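Local coordinates for epidermal growth factor receptor pathway substrate 8-like protein 1 (PDB 2CY5) that probably binds tyrosine-containing peptide motifs of partner proteins through its PTB domain, as an EPS8-related protein in signal transduction, at residues 9-15 and 49-55; 76-80 and 129-134. One frame throughout, in Å; residues are numbered along the deposited sequence.

Contact 1: residues 9-15 and 49-55; sequences SQYHVNH and QEMLLRV
L52 lays its CD1 over one face of the H12 imidazole, 3.9 Å from the ring centroid, a CH-pi contact. L52 sits off the standard wells (chi1 -147°, chi2 18°), which brings CD1 there; H12 and Y11 are m at chi1. L52 and H12 form a non-hydrogen-bonded pair in the antiparallel sheet of the PTB domain, a PH-like fold. Segment 9-15 of strand 9-20 and strand 49-55 are extended; the axes of these short segments approach to 4.4 Å, with directions 141° apart. The register runs from S9 opposite V55 to H15 opposite Q49. S9, Y11, V13 and H15 make hydrogen-bonded pairs with V55, L53, M51 and Q49. Y11 N to L53 O is 2.8 Å, and L53 N to Y11 O is 2.7 Å. S9, Y11, V13 and V55 pack on helix 118-133, Y11 and V13 at I122. H15, Q49 and selenomethionine M51 lie on the same face and pack on E103 of the second subunit. Y11 CE1 lies 4.0 Å from V55 CG2, and the Y11 hydroxyl hydrogen-bonds D125. On the other face H12 ND1 donates a weak hydrogen bond to E50 OE2 at 3.4 Å. R54 NH2 donates a hydrogen bond to Q10 OE1 at 3.2 Å.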
ATOM      1  N   SER A   9      -3.982   8.963  20.821  1.00 35.28           N
ATOM      2  CA  SER A   9      -5.404   8.922  20.977  1.00 37.07           C
ATOM      3  C   SER A   9      -5.867   7.920  19.913  1.00 42.87           C
ATOM      4  O   SER A   9      -5.142   7.704  18.862  1.00 37.69           O
ATOM      5  CB  SER A   9      -6.014  10.280  20.616  1.00 35.94           C
ATOM      6  OG  SER A   9      -5.469  11.384  21.326  1.00 44.45           O
ATOM      7  N   GLN A  10      -7.041   7.371  20.118  1.00 36.77           N
ATOM      8  CA  GLN A  10      -7.728   6.486  19.088  1.00 42.23           C
ATOM      9  C   GLN A  10      -9.106   6.871  18.786  1.00 41.16           C
ATOM     10  O   GLN A  10      -9.845   7.443  19.616  1.00 41.62           O
ATOM     11  CB  GLN A  10      -7.845   5.040  19.425  1.00 49.99           C
ATOM     12  CG  GLN A  10      -7.476   4.751  20.811  1.00 65.43           C
ATOM     13  CD  GLN A  10      -7.581   3.258  21.069  1.00 66.53           C
ATOM     14  OE1 GLN A  10      -6.602   2.508  20.879  1.00 72.65           O
ATOM     15  NE2 GLN A  10      -8.804   2.815  21.407  1.00 65.02           N
ATOM     16  N   TYR A  11      -9.515   6.552  17.581  1.00 37.62           N
ATOM     17  CA  TYR A  11     -10.828   6.878  17.096  1.00 39.09           C
ATOM     18  C   TYR A  11     -11.371   5.680  16.274  1.00 41.63           C
ATOM     19  O   TYR A  11     -10.568   4.914  15.613  1.00 41.84           O
ATOM     20  CB  TYR A  11     -10.719   8.028  16.121  1.00 37.01           C
ATOM     21  CG  TYR A  11     -10.006   9.163  16.754  1.00 39.58           C
ATOM     22  CD1 TYR A  11      -8.608   9.331  16.572  1.00 39.60           C
ATOM     23  CD2 TYR A  11     -10.715  10.095  17.543  1.00 35.34           C
ATOM     24  CE1 TYR A  11      -7.904  10.421  17.143  1.00 35.49           C
ATOM     25  CE2 TYR A  11     -10.018  11.238  18.101  1.00 38.61           C
ATOM     26  CZ  TYR A  11      -8.658  11.396  17.891  1.00 38.69           C
ATOM     27  OH  TYR A  11      -7.960  12.440  18.340  1.00 35.46           O
ATOM     28  N   HIS A  12     -12.644   5.395  16.437  1.00 37.12           N
ATOM     29  CA  HIS A  12     -13.194   4.375  15.560  1.00 38.61           C
ATOM     30  C   HIS A  12     -13.618   5.106  14.269  1.00 40.16           C
ATOM     31  O   HIS A  12     -14.220   6.202  14.330  1.00 33.54           O
ATOM     32  CB  HIS A  12     -14.395   3.727  16.155  1.00 44.97           C
ATOM     33  CG  HIS A  12     -14.056   2.847  17.318  1.00 48.17           C
ATOM     34  ND1 HIS A  12     -14.134   1.471  17.248  1.00 54.61           N
ATOM     35  CD2 HIS A  12     -13.545   3.146  18.533  1.00 44.15           C
ATOM     36  CE1 HIS A  12     -13.687   0.973  18.378  1.00 54.08           C
ATOM     37  NE2 HIS A  12     -13.323   1.969  19.172  1.00 50.97           N
ATOM     38  N   VAL A  13     -13.266   4.514  13.099  1.00 35.71           N
ATOM     39  CA  VAL A  13     -13.703   5.135  11.869  1.00 37.38           C
ATOM     40  C   VAL A  13     -14.113   3.989  10.934  1.00 33.24           C
ATOM     41  O   VAL A  13     -13.788   2.846  11.222  1.00 36.01           O
ATOM     42  CB  VAL A  13     -12.479   5.891  11.163  1.00 33.46           C
ATOM     43  CG1 VAL A  13     -11.958   6.991  12.090  1.00 35.94           C
ATOM     44  CG2 VAL A  13     -11.418   4.884  10.857  1.00 35.10           C
ATOM     45  N   ASN A  14     -14.663   4.360   9.794  1.00 33.38           N
ATOM     46  CA  ASN A  14     -14.931   3.379   8.722  1.00 32.25           C
ATOM     47  C   ASN A  14     -14.001   3.750   7.575  1.00 34.04           C
ATOM     48  O   ASN A  14     -14.096   4.841   6.986  1.00 33.90           O
ATOM     49  CB  ASN A  14     -16.387   3.604   8.198  1.00 33.25           C
ATOM     50  CG  ASN A  14     -17.440   2.966   9.170  1.00 39.00           C
ATOM     51  OD1 ASN A  14     -17.138   2.117   9.853  1.00 41.50           O
ATOM     52  ND2 ASN A  14     -18.596   3.461   9.189  1.00 39.92           N
ATOM     53  N   HIS A  15     -13.180   2.827   7.176  1.00 32.85           N
ATOM     54  CA  HIS A  15     -12.364   3.162   5.984  1.00 30.92           C
ATOM     55  C   HIS A  15     -13.287   3.063   4.778  1.00 33.33           C
ATOM     56  O   HIS A  15     -14.096   2.091   4.680  1.00 37.34           O
ATOM     57  CB  HIS A  15     -11.256   2.085   5.942  1.00 29.26           C
ATOM     58  CG  HIS A  15     -10.531   2.131   4.628  1.00 39.28           C
ATOM     59  ND1 HIS A  15     -10.869   1.326   3.527  1.00 34.89           N
ATOM     60  CD2 HIS A  15      -9.522   2.939   4.201  1.00 36.73           C
ATOM     61  CE1 HIS A  15     -10.097   1.651   2.495  1.00 41.68           C
ATOM     62  NE2 HIS A  15      -9.263   2.622   2.873  1.00 38.39           N
ATOM     63  N   GLN A  49     -15.601  -0.127   6.047  1.00 40.17           N
ATOM     64  CA  GLN A  49     -15.019  -1.173   6.894  1.00 42.60           C
ATOM     65  C   GLN A  49     -14.620  -0.554   8.158  1.00 42.49           C
ATOM     66  O   GLN A  49     -13.793   0.363   8.137  1.00 34.59           O
ATOM     67  CB  GLN A  49     -13.821  -1.780   6.212  1.00 47.88           C
ATOM     68  CG  GLN A  49     -13.087  -2.794   7.060  1.00 59.45           C
ATOM     69  CD  GLN A  49     -11.999  -3.554   6.231  1.00 70.46           C
ATOM     70  OE1 GLN A  49     -12.258  -3.966   5.082  1.00 75.81           O
ATOM     71  NE2 GLN A  49     -10.798  -3.760   6.819  1.00 72.67           N
ATOM     72  N   GLU A  50     -15.070  -1.084   9.317  1.00 41.92           N
ATOM     73  CA  GLU A  50     -14.770  -0.412  10.575  1.00 43.34           C
ATOM     74  C   GLU A  50     -13.363  -0.649  11.001  1.00 44.18           C
ATOM     75  O   GLU A  50     -12.822  -1.704  10.871  1.00 44.66           O
ATOM     76  CB  GLU A  50     -15.791  -0.812  11.704  1.00 48.84           C
ATOM     77  CG  GLU A  50     -15.560   0.153  12.944  1.00 59.87           C
ATOM     78  CD  GLU A  50     -16.565  -0.145  14.107  1.00 68.47           C
ATOM     79  OE1 GLU A  50     -17.768  -0.091  13.783  1.00 70.70           O
ATOM     80  OE2 GLU A  50     -16.154  -0.421  15.272  1.00 67.69           O
HETATM   81  N   MSE A  51     -12.692   0.397  11.494  1.00 41.34           N
HETATM   82  CA  MSE A  51     -11.314   0.244  11.906  1.00 41.94           C
HETATM   83  C   MSE A  51     -11.040   1.213  13.055  1.00 40.83           C
HETATM   84  O   MSE A  51     -11.737   2.206  13.271  1.00 43.49           O
HETATM   85  CB  MSE A  51     -10.349   0.712  10.758  1.00 42.44           C
HETATM   86  CG  MSE A  51     -10.042  -0.273   9.724  1.00 52.78           C
HETATM   87 SE   MSE A  51      -8.836   0.567   8.401  1.00 54.96          SE
HETATM   88  CE  MSE A  51      -9.079  -1.086   7.268  1.00 53.48           C
ATOM     89  N   LEU A  52      -9.976   0.934  13.725  1.00 38.96           N
ATOM     90  CA  LEU A  52      -9.426   1.776  14.827  1.00 43.64           C
ATOM     91  C   LEU A  52      -8.266   2.599  14.320  1.00 42.70           C
ATOM     92  O   LEU A  52      -7.223   2.050  13.974  1.00 40.16           O
ATOM     93  CB  LEU A  52      -8.804   0.892  15.883  1.00 45.03           C
ATOM     94  CG  LEU A  52      -8.884   1.384  17.324  1.00 56.41           C
ATOM     95  CD1 LEU A  52      -9.943   2.469  17.567  1.00 58.32           C
ATOM     96  CD2 LEU A  52      -9.217   0.109  18.137  1.00 56.71           C
ATOM     97  N   LEU A  53      -8.415   3.925  14.321  1.00 36.30           N
ATOM     98  CA  LEU A  53      -7.346   4.806  13.844  1.00 32.99           C
ATOM     99  C   LEU A  53      -6.628   5.439  15.077  1.00 38.13           C
ATOM    100  O   LEU A  53      -7.273   6.083  15.989  1.00 42.10           O
ATOM    101  CB  LEU A  53      -7.940   5.871  12.867  1.00 33.31           C
ATOM    102  CG  LEU A  53      -6.872   6.766  12.192  1.00 34.75           C
ATOM    103  CD1 LEU A  53      -7.449   7.695  11.056  1.00 36.46           C
ATOM    104  CD2 LEU A  53      -6.323   7.798  13.214  1.00 34.83           C
ATOM    105  N   ARG A  54      -5.357   5.116  15.213  1.00 35.60           N
ATOM    106  CA  ARG A  54      -4.558   5.586  16.315  1.00 40.15           C
ATOM    107  C   ARG A  54      -3.519   6.630  15.973  1.00 39.76           C
ATOM    108  O   ARG A  54      -2.771   6.505  15.015  1.00 39.14           O
ATOM    109  CB  ARG A  54      -4.015   4.369  17.041  1.00 42.98           C
ATOM    110  CG  ARG A  54      -3.192   4.740  18.288  1.00 55.27           C
ATOM    111  CD  ARG A  54      -2.530   3.521  19.046  1.00 63.77           C
ATOM    112  NE  ARG A  54      -3.544   2.581  19.554  1.00 72.26           N
ATOM    113  CZ  ARG A  54      -3.249   1.325  19.944  1.00 77.65           C
ATOM    114  NH1 ARG A  54      -1.991   0.847  19.895  1.00 76.79           N
ATOM    115  NH2 ARG A  54      -4.204   0.526  20.373  1.00 77.63           N
ATOM    116  N   VAL A  55      -3.565   7.828  16.629  1.00 36.77           N
ATOM    117  CA  VAL A  55      -2.545   8.855  16.324  1.00 32.69           C
ATOM    118  C   VAL A  55      -1.541   8.877  17.479  1.00 39.98           C
ATOM    119  O   VAL A  55      -1.975   9.006  18.651  1.00 39.20           O
ATOM    120  CB  VAL A  55      -3.234  10.143  16.251  1.00 29.71           C
ATOM    121  CG1 VAL A  55      -2.324  11.212  15.846  1.00 30.14           C
ATOM    122  CG2 VAL A  55      -4.471  10.013  15.176  1.00 30.47           C
TER
HETATM  123  O   HOH W   1      -3.004  11.889  19.642  1.00 40.91           O
HETATM  124  O   HOH W   2     -19.359   1.589  11.390  1.00 73.79           O

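Contact 2: residues 76-80 and 129-134; sequences LDAIV and ALQNYR
L76 forms the apolar centre. Its CA-to-CB bond points toward residues 129-134, and its side chain is mt (chi1 -67°, chi2 -173°). L76 CD1 reaches A129 CB at 3.9 Å and Y133 CB at 3.7 Å, while L76 CB lies 4.1 Å from L130 CD2. I79 extends this patch, with CG2 3.8 Å from L130 CD1. V60 of strand 59-63 also packs on L76 and I79. Residues 76-78 form a 3-10 turn closed by I79 N to L76 O at 3.1 Å. The chain then enters strand 79-85 at I79. Residues 129-133 belong to helix 118-133, with Y133 N bonded to A129 O at 2.9 Å. The nearest CA pair is L76 and L130, 6.2 Å apart. Here the C-terminal helix packs against the turn between strands 70-75 and 79-85. In PTB domains this helix and this edge strand flank the peptide groove, so the contact probably lies at one end of it.

Further out, Y133 has chi1 t, and its ring face lies over L76. L76 CB is 4.0 Å from the ring centroid, a CH-pi contact. Y133 OH is 3.7 Å from D77 CB. At the polar edge, R134 NH2 donates a weak hydrogen bond to I79 O at 2.8 Å. The contact therefore rests mainly on apolar packing, with little directional bonding across it.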
ATOM      1  N   LEU A  76       4.833   9.598  10.432  1.00 39.72           N
ATOM      2  CA  LEU A  76       4.363  10.907  10.122  1.00 45.44           C
ATOM      3  C   LEU A  76       5.096  11.481   8.963  1.00 46.57           C
ATOM      4  O   LEU A  76       4.559  12.287   8.259  1.00 40.38           O
ATOM      5  CB  LEU A  76       4.508  11.799  11.358  1.00 43.37           C
ATOM      6  CG  LEU A  76       3.529  11.338  12.502  1.00 50.12           C
ATOM      7  CD1 LEU A  76       3.650  12.443  13.648  1.00 41.99           C
ATOM      8  CD2 LEU A  76       1.978  11.279  12.108  1.00 41.00           C
ATOM      9  N   ASP A  77       6.304  11.024   8.748  1.00 45.28           N
ATOM     10  CA  ASP A  77       7.122  11.507   7.595  1.00 52.00           C
ATOM     11  C   ASP A  77       6.452  11.167   6.218  1.00 49.01           C
ATOM     12  O   ASP A  77       6.672  11.840   5.269  1.00 49.70           O
ATOM     13  CB  ASP A  77       8.459  10.728   7.636  1.00 61.92           C
ATOM     14  CG  ASP A  77       9.476  11.358   6.810  1.00 67.29           C
ATOM     15  OD1 ASP A  77      10.520  10.708   6.570  1.00 76.28           O
ATOM     16  OD2 ASP A  77       9.188  12.531   6.427  1.00 74.05           O
ATOM     17  N   ALA A  78       5.686  10.043   6.164  1.00 47.91           N
ATOM     18  CA  ALA A  78       4.922   9.577   5.004  1.00 42.49           C
ATOM     19  C   ALA A  78       3.631  10.366   4.778  1.00 42.85           C
ATOM     20  O   ALA A  78       3.086  10.318   3.702  1.00 41.20           O
ATOM     21  CB  ALA A  78       4.571   8.053   5.223  1.00 39.44           C
ATOM     22  N   ILE A  79       3.095  11.122   5.729  1.00 36.74           N
ATOM     23  CA  ILE A  79       1.813  11.860   5.439  1.00 35.23           C
ATOM     24  C   ILE A  79       2.025  13.166   4.725  1.00 40.33           C
ATOM     25  O   ILE A  79       2.691  14.029   5.224  1.00 41.79           O
ATOM     26  CB  ILE A  79       1.049  12.042   6.836  1.00 35.33           C
ATOM     27  CG1 ILE A  79       0.919  10.642   7.426  1.00 42.44           C
ATOM     28  CG2 ILE A  79      -0.255  12.737   6.701  1.00 36.95           C
ATOM     29  CD1 ILE A  79       0.177  10.610   8.762  1.00 45.93           C
ATOM     30  N   VAL A  80       1.421  13.408   3.600  1.00 33.81           N
ATOM     31  CA  VAL A  80       1.745  14.593   2.892  1.00 39.66           C
ATOM     32  C   VAL A  80       0.618  15.512   3.089  1.00 44.90           C
ATOM     33  O   VAL A  80       0.805  16.676   2.908  1.00 46.94           O
ATOM     34  CB  VAL A  80       2.077  14.341   1.349  1.00 43.50           C
ATOM     35  CG1 VAL A  80       2.359  12.873   1.018  1.00 45.80           C
ATOM     36  CG2 VAL A  80       0.875  14.565   0.510  1.00 46.07           C
ATOM     37  N   ALA A 129       0.020  16.535  15.357  1.00 36.43           N
ATOM     38  CA  ALA A 129       1.119  15.590  15.468  1.00 36.21           C
ATOM     39  C   ALA A 129       2.110  15.839  14.326  1.00 39.05           C
ATOM     40  O   ALA A 129       3.338  15.836  14.593  1.00 41.81           O
ATOM     41  CB  ALA A 129       0.668  14.096  15.540  1.00 37.36           C
ATOM     42  N   LEU A 130       1.625  16.214  13.139  1.00 38.83           N
ATOM     43  CA  LEU A 130       2.476  16.549  12.030  1.00 41.03           C
ATOM     44  C   LEU A 130       3.314  17.804  12.352  1.00 43.46           C
ATOM     45  O   LEU A 130       4.518  17.756  12.189  1.00 43.89           O
ATOM     46  CB  LEU A 130       1.624  16.867  10.735  1.00 38.68           C
ATOM     47  CG  LEU A 130       1.055  15.558  10.210  1.00 42.84           C
ATOM     48  CD1 LEU A 130       0.213  15.782   8.899  1.00 41.67           C
ATOM     49  CD2 LEU A 130       2.229  14.751   9.730  1.00 41.15           C
ATOM     50  N   GLN A 131       2.706  18.882  12.786  1.00 46.25           N
ATOM     51  CA  GLN A 131       3.435  20.077  13.153  1.00 52.55           C
ATOM     52  C   GLN A 131       4.509  19.723  14.147  1.00 57.42           C
ATOM     53  O   GLN A 131       5.655  20.141  14.021  1.00 57.79           O
ATOM     54  CB  GLN A 131       2.586  21.081  13.880  1.00 56.88           C
ATOM     55  CG  GLN A 131       1.536  21.736  13.029  1.00 68.30           C
ATOM     56  CD  GLN A 131       0.419  22.567  13.855  1.00 76.18           C
ATOM     57  OE1 GLN A 131      -0.638  22.944  13.281  1.00 79.43           O
ATOM     58  NE2 GLN A 131       0.664  22.837  15.163  1.00 73.72           N
ATOM     59  N   ASN A 132       4.146  18.975  15.165  1.00 58.41           N
ATOM     60  CA  ASN A 132       5.099  18.622  16.172  1.00 57.68           C
ATOM     61  C   ASN A 132       6.291  17.894  15.535  1.00 60.12           C
ATOM     62  O   ASN A 132       7.449  18.346  15.617  1.00 58.22           O
ATOM     63  CB  ASN A 132       4.448  17.723  17.224  1.00 63.06           C
ATOM     64  CG  ASN A 132       5.429  17.302  18.329  1.00 66.34           C
ATOM     65  OD1 ASN A 132       5.310  16.212  18.890  1.00 70.03           O
ATOM     66  ND2 ASN A 132       6.396  18.191  18.656  1.00 69.50           N
ATOM     67  N   TYR A 133       6.028  16.748  14.948  1.00 56.86           N
ATOM     68  CA  TYR A 133       7.042  15.941  14.301  1.00 57.24           C
ATOM     69  C   TYR A 133       7.960  16.785  13.400  1.00 61.66           C
ATOM     70  O   TYR A 133       9.177  16.718  13.522  1.00 60.37           O
ATOM     71  CB  TYR A 133       6.349  14.894  13.467  1.00 55.39           C
ATOM     72  CG  TYR A 133       7.294  13.982  12.793  1.00 60.52           C
ATOM     73  CD1 TYR A 133       7.793  12.880  13.457  1.00 60.58           C
ATOM     74  CD2 TYR A 133       7.712  14.239  11.488  1.00 62.05           C
ATOM     75  CE1 TYR A 133       8.677  12.055  12.853  1.00 65.20           C
ATOM     76  CE2 TYR A 133       8.614  13.425  10.868  1.00 66.18           C
ATOM     77  CZ  TYR A 133       9.085  12.335  11.555  1.00 69.46           C
ATOM     78  OH  TYR A 133       9.959  11.480  10.929  1.00 77.69           O
ATOM     79  N   ARG A 134       7.354  17.557  12.489  1.00 61.87           N
ATOM     80  CA  ARG A 134       8.052  18.392  11.513  1.00 64.34           C
ATOM     81  C   ARG A 134       8.833  19.538  12.164  1.00 67.15           C
ATOM     82  O   ARG A 134       8.597  20.044  13.313  1.00 68.18           O
ATOM     83  CB  ARG A 134       7.072  18.978  10.431  1.00 60.10           C
ATOM     84  CG  ARG A 134       6.548  17.910   9.362  1.00 60.49           C
ATOM     85  CD  ARG A 134       5.283  18.414   8.665  1.00 62.62           C
ATOM     86  NE  ARG A 134       4.684  17.410   7.761  1.00 60.68           N
ATOM     87  CZ  ARG A 134       3.552  17.572   7.066  1.00 61.70           C
ATOM     88  NH1 ARG A 134       2.830  18.689   7.123  1.00 67.21           N
ATOM     89  NH2 ARG A 134       3.126  16.623   6.235  1.00 66.25           N
TER

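How the contacts relate
Contact 1 joins two neighbouring strands of the antiparallel sheet, and contact 2 brings the C-terminal part of helix 118-133 to the turn before strand 79-85. Their centres are 18 Å apart. They meet where V55 CG1 packs on A129 CB at 4.2 Å. Helix 118-133 connects them, because I122 and D125 face contact 1 and residues 129-133 make contact 2. The bound calcium ion, at a site with A6 and D125, lies about 4 Å from the side chain of S9 and about 5 Å from that of A129. It thus sits close to both contacts. The peptide groove probably runs between this helix and strand 79-85, with contact 2 at one end.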